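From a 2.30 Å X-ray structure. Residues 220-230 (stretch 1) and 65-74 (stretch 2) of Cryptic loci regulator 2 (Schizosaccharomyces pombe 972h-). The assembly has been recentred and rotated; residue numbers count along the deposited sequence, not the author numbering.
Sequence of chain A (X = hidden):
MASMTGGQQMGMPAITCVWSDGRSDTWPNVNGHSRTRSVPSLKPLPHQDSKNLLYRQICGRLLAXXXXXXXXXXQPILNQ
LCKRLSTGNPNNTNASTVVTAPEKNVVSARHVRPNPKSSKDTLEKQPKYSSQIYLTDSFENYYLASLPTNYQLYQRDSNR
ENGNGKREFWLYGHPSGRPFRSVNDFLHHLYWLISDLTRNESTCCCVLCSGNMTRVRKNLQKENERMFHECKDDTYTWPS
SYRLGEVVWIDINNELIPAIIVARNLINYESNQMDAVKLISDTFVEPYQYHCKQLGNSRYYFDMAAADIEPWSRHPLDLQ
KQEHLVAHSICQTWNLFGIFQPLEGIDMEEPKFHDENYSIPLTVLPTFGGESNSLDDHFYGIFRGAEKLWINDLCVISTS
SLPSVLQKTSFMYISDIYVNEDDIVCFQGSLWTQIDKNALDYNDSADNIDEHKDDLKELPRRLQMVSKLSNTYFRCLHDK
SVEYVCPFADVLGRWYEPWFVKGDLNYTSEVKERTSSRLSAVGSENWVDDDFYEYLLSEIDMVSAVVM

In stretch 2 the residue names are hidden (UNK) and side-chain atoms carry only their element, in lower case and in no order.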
# COMPACT_ATOMS: atom_id res chain seq x y z
N LEU A 220 9.85 -1.49 -9.76
CA LEU A 220 9.89 -1.63 -8.30
C LEU A 220 9.18 -0.46 -7.62
O LEU A 220 8.38 -0.66 -6.70
CB LEU A 220 11.34 -1.74 -7.82
CG LEU A 220 11.52 -1.83 -6.30
CD1 LEU A 220 10.78 -3.03 -5.72
CD2 LEU A 220 12.99 -1.89 -5.94
N GLN A 221 9.47 0.76 -8.06
CA GLN A 221 8.79 1.93 -7.51
C GLN A 221 7.28 1.77 -7.61
O GLN A 221 6.55 1.98 -6.63
CB GLN A 221 9.25 3.19 -8.25
CG GLN A 221 8.52 4.47 -7.84
CD GLN A 221 8.76 4.86 -6.40
OE1 GLN A 221 9.76 4.45 -5.79
NE2 GLN A 221 7.85 5.65 -5.84
N LYS A 222 6.79 1.37 -8.78
CA LYS A 222 5.36 1.18 -8.98
C LYS A 222 4.81 0.12 -8.02
O LYS A 222 3.77 0.33 -7.38
CB LYS A 222 5.08 0.79 -10.43
CG LYS A 222 3.64 0.95 -10.87
CD LYS A 222 3.50 0.62 -12.35
CE LYS A 222 2.11 0.94 -12.87
NZ LYS A 222 1.04 0.25 -12.11
N GLU A 223 5.53 -0.97 -7.86
CA GLU A 223 5.12 -2.01 -6.94
C GLU A 223 5.05 -1.48 -5.52
O GLU A 223 4.13 -1.79 -4.78
CB GLU A 223 6.07 -3.20 -6.99
CG GLU A 223 5.91 -4.09 -8.20
CD GLU A 223 6.52 -5.46 -8.00
OE1 GLU A 223 7.38 -5.61 -7.11
OE2 GLU A 223 6.12 -6.40 -8.72
N ASN A 224 6.05 -0.69 -5.14
CA ASN A 224 6.09 -0.13 -3.80
C ASN A 224 4.95 0.85 -3.57
O ASN A 224 4.34 0.87 -2.49
CB ASN A 224 7.43 0.55 -3.56
CG ASN A 224 8.55 -0.44 -3.29
OD1 ASN A 224 8.33 -1.50 -2.71
ND2 ASN A 224 9.76 -0.10 -3.72
N GLU A 225 4.64 1.68 -4.57
CA GLU A 225 3.51 2.59 -4.45
C GLU A 225 2.21 1.82 -4.25
O GLU A 225 1.39 2.18 -3.39
CB GLU A 225 3.42 3.48 -5.68
CG GLU A 225 4.62 4.39 -5.87
CD GLU A 225 4.54 5.21 -7.14
OE1 GLU A 225 3.46 5.25 -7.76
OE2 GLU A 225 5.57 5.81 -7.53
N ARG A 226 2.03 0.75 -4.99
CA ARG A 226 0.84 -0.06 -4.85
C ARG A 226 0.81 -0.75 -3.50
O ARG A 226 -0.24 -0.89 -2.90
CB ARG A 226 0.72 -1.06 -6.00
CG ARG A 226 0.42 -0.42 -7.33
CD ARG A 226 -0.08 -1.41 -8.36
NE ARG A 226 0.86 -2.48 -8.60
CZ ARG A 226 0.69 -3.72 -8.16
NH1 ARG A 226 1.61 -4.63 -8.41
NH2 ARG A 226 -0.39 -4.05 -7.49
N MET A 227 1.96 -1.18 -3.01
CA MET A 227 2.00 -1.83 -1.71
C MET A 227 1.55 -0.86 -0.63
O MET A 227 0.77 -1.22 0.24
CB MET A 227 3.39 -2.35 -1.38
CG MET A 227 3.45 -3.04 -0.03
SD MET A 227 5.03 -3.81 0.26
CE MET A 227 6.10 -2.40 0.13
N PHE A 228 2.03 0.37 -0.69
CA PHE A 228 1.63 1.38 0.28
C PHE A 228 0.12 1.53 0.31
O PHE A 228 -0.50 1.56 1.38
CB PHE A 228 2.29 2.72 -0.05
CG PHE A 228 1.69 3.88 0.68
CD1 PHE A 228 2.08 4.18 1.98
CD2 PHE A 228 0.74 4.69 0.08
CE1 PHE A 228 1.53 5.25 2.66
CE2 PHE A 228 0.18 5.76 0.75
CZ PHE A 228 0.58 6.04 2.05
N HIS A 229 -0.51 1.62 -0.87
CA HIS A 229 -1.95 1.82 -0.92
C HIS A 229 -2.71 0.55 -0.58
O HIS A 229 -3.83 0.63 -0.05
CB HIS A 229 -2.34 2.34 -2.30
CG HIS A 229 -2.03 3.79 -2.50
ND1 HIS A 229 -2.71 4.79 -1.84
CD2 HIS A 229 -1.12 4.41 -3.28
CE1 HIS A 229 -2.22 5.97 -2.20
NE2 HIS A 229 -1.26 5.76 -3.08
N GLU A 230 -2.14 -0.62 -0.87
CA GLU A 230 -2.73 -1.86 -0.37
C GLU A 230 -2.71 -1.88 1.15
O GLU A 230 -3.68 -2.31 1.79
CB GLU A 230 -1.98 -3.07 -0.93
CG GLU A 230 -2.63 -4.40 -0.61
CD GLU A 230 -1.80 -5.58 -1.08
OE1 GLU A 230 -0.94 -5.38 -1.97
OE2 GLU A 230 -2.02 -6.70 -0.58
N UNK A 65 -0.37 14.07 -9.31
CA UNK A 65 -0.99 12.76 -9.17
C UNK A 65 -0.01 11.72 -8.66
O UNK A 65 -0.44 10.67 -8.17
c UNK A 65 -2.72 13.19 -11.01
c UNK A 65 -1.57 12.32 -10.52
n UNK A 65 -4.09 13.64 -12.94
o UNK A 65 -2.50 12.06 -13.10
c UNK A 65 -3.10 12.91 -12.45
N UNK A 66 1.29 11.99 -8.74
CA UNK A 66 2.28 11.06 -8.21
C UNK A 66 2.53 11.32 -6.73
O UNK A 66 2.45 10.41 -5.90
c UNK A 66 4.41 8.88 -8.12
n UNK A 66 5.59 9.82 -9.70
n UNK A 66 5.48 8.08 -8.45
c UNK A 66 3.58 11.18 -9.00
c UNK A 66 4.47 9.98 -8.91
c UNK A 66 6.18 8.68 -9.40
N UNK A 67 2.82 12.58 -6.37
CA UNK A 67 3.16 12.89 -4.99
C UNK A 67 1.94 12.72 -4.09
O UNK A 67 2.05 12.20 -2.97
c UNK A 67 4.80 14.54 -5.92
c UNK A 67 3.73 14.32 -4.88
c UNK A 67 4.30 14.56 -3.48
N UNK A 68 0.77 13.15 -4.55
CA UNK A 68 -0.46 13.06 -3.78
C UNK A 68 -1.33 11.88 -4.22
O UNK A 68 -2.53 11.88 -3.97
c UNK A 68 -0.17 16.59 -4.34
c UNK A 68 -1.24 14.36 -3.88
c UNK A 68 -0.46 15.57 -3.45
c UNK A 68 0.55 17.70 -3.94
c UNK A 68 -0.01 15.68 -2.14
c UNK A 68 0.99 17.79 -2.63
c UNK A 68 0.71 16.78 -1.74
N UNK A 69 -0.73 10.88 -4.87
CA UNK A 69 -1.47 9.71 -5.29
C UNK A 69 -0.59 8.49 -5.41
O UNK A 69 -0.36 7.78 -4.42
N UNK A 70 -0.08 8.23 -6.61
CA UNK A 70 0.76 7.08 -6.85
C UNK A 70 -0.05 5.85 -7.23
O UNK A 70 -1.24 5.73 -6.94
N UNK A 71 0.63 4.92 -7.90
CA UNK A 71 -0.01 3.70 -8.39
C UNK A 71 -0.80 3.02 -7.28
O UNK A 71 -0.27 2.76 -6.19
c UNK A 71 1.04 2.75 -8.95
N UNK A 72 -2.06 2.72 -7.57
CA UNK A 72 -2.89 1.94 -6.68
C UNK A 72 -3.77 2.73 -5.73
O UNK A 72 -4.49 2.12 -4.94
N UNK A 73 -3.72 4.06 -5.77
CA UNK A 73 -4.48 4.86 -4.82
C UNK A 73 -5.97 4.74 -5.09
O UNK A 73 -6.42 4.83 -6.23
c UNK A 73 -4.06 6.33 -4.90
o UNK A 73 -4.75 7.10 -3.93
N UNK A 74 -6.74 4.54 -4.02
CA UNK A 74 -8.20 4.61 -4.07
C UNK A 74 -8.73 5.76 -3.22
O UNK A 74 -9.94 5.81 -2.96
c UNK A 74 -8.22 2.12 -4.40
c UNK A 74 -8.82 3.29 -3.62
o UNK A 74 -8.59 3.09 -2.22

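Position 65 has five side-chain atoms: three carbons in a row, the third carrying one oxygen and one nitrogen. This is a terminal amide, and it lies out of reach of stretch 1. The residue is Gln65.

Position 66 has one carbon and then a five-membered ring of three carbons and two nitrogens. A ring nitrogen lies near a carboxylate oxygen of Glu225. The imidazole identifies His66. Its NE2 donates a very short hydrogen bond of 2.5 Å to Glu225 OE2, which sits at the ring edge.

Position 67 has three carbons, branched at the first, and makes no contact with stretch 1. It is Val67.

Position 68 has one carbon and then a ring of six carbons. Its CA-to-CB bond points away from stretch 1, and the side chain makes no contact there. It is Phe68, the first residue to leave helical angles.

Position 69 has no side-chain atoms, so it is Gly69. An ideal CB here would clash with Gln65 O at 2.4 Å. Its own carbonyl faces stretch 1: His229 NE2 donates a hydrogen bond to Gly69 O at 2.6 Å.

Position 70 also has no side-chain atoms and is Gly70. Its backbone angles, 88/158, would jam a CB against the preceding carbonyl. A CB would also sit tightly against Glu225 OE1, at 3.2 Å.

Position 71 has a single side-chain carbon, CB, directed toward stretch 1. This CB lies 3.6 Å from Arg226 CG and 3.7 Å from Lys222 CG. It is Ala71. Its backbone N donates to Glu225 OE1 at 2.9 Å.

Position 72 has no side-chain atoms and is Gly72. Its angles, 95/0, call for glycine. A CB would press on Arg226 CG at 3.2 Å.

Position 73 has one carbon and one oxygen. The carbon lies over a face of the His229 ring. This is Ser73, whose CB is 3.5 Å from the ring centroid, a CH-pi contact.

Position 74 has one carbon bearing an oxygen and a carbon. It makes no contact with stretch 1. It is Thr74.

The contact packs a helix end and the glycine-rich loop after it against one helix. A type II turn from Gly70 to Ser73 brings the backbone close. Glu225 OE1 accepts from the loop backbone at Ala71 N, and OE2 accepts from His66 at the end of the preceding helix. Gln221 NE2 supports Glu225 with a hydrogen bond to its OE2 at 2.8 Å. His229 adds its bond to Gly69, while Ala71 fills the space beside Lys222 and Arg226.

Stretch 2, residues 65-74: QHVFGGAGST
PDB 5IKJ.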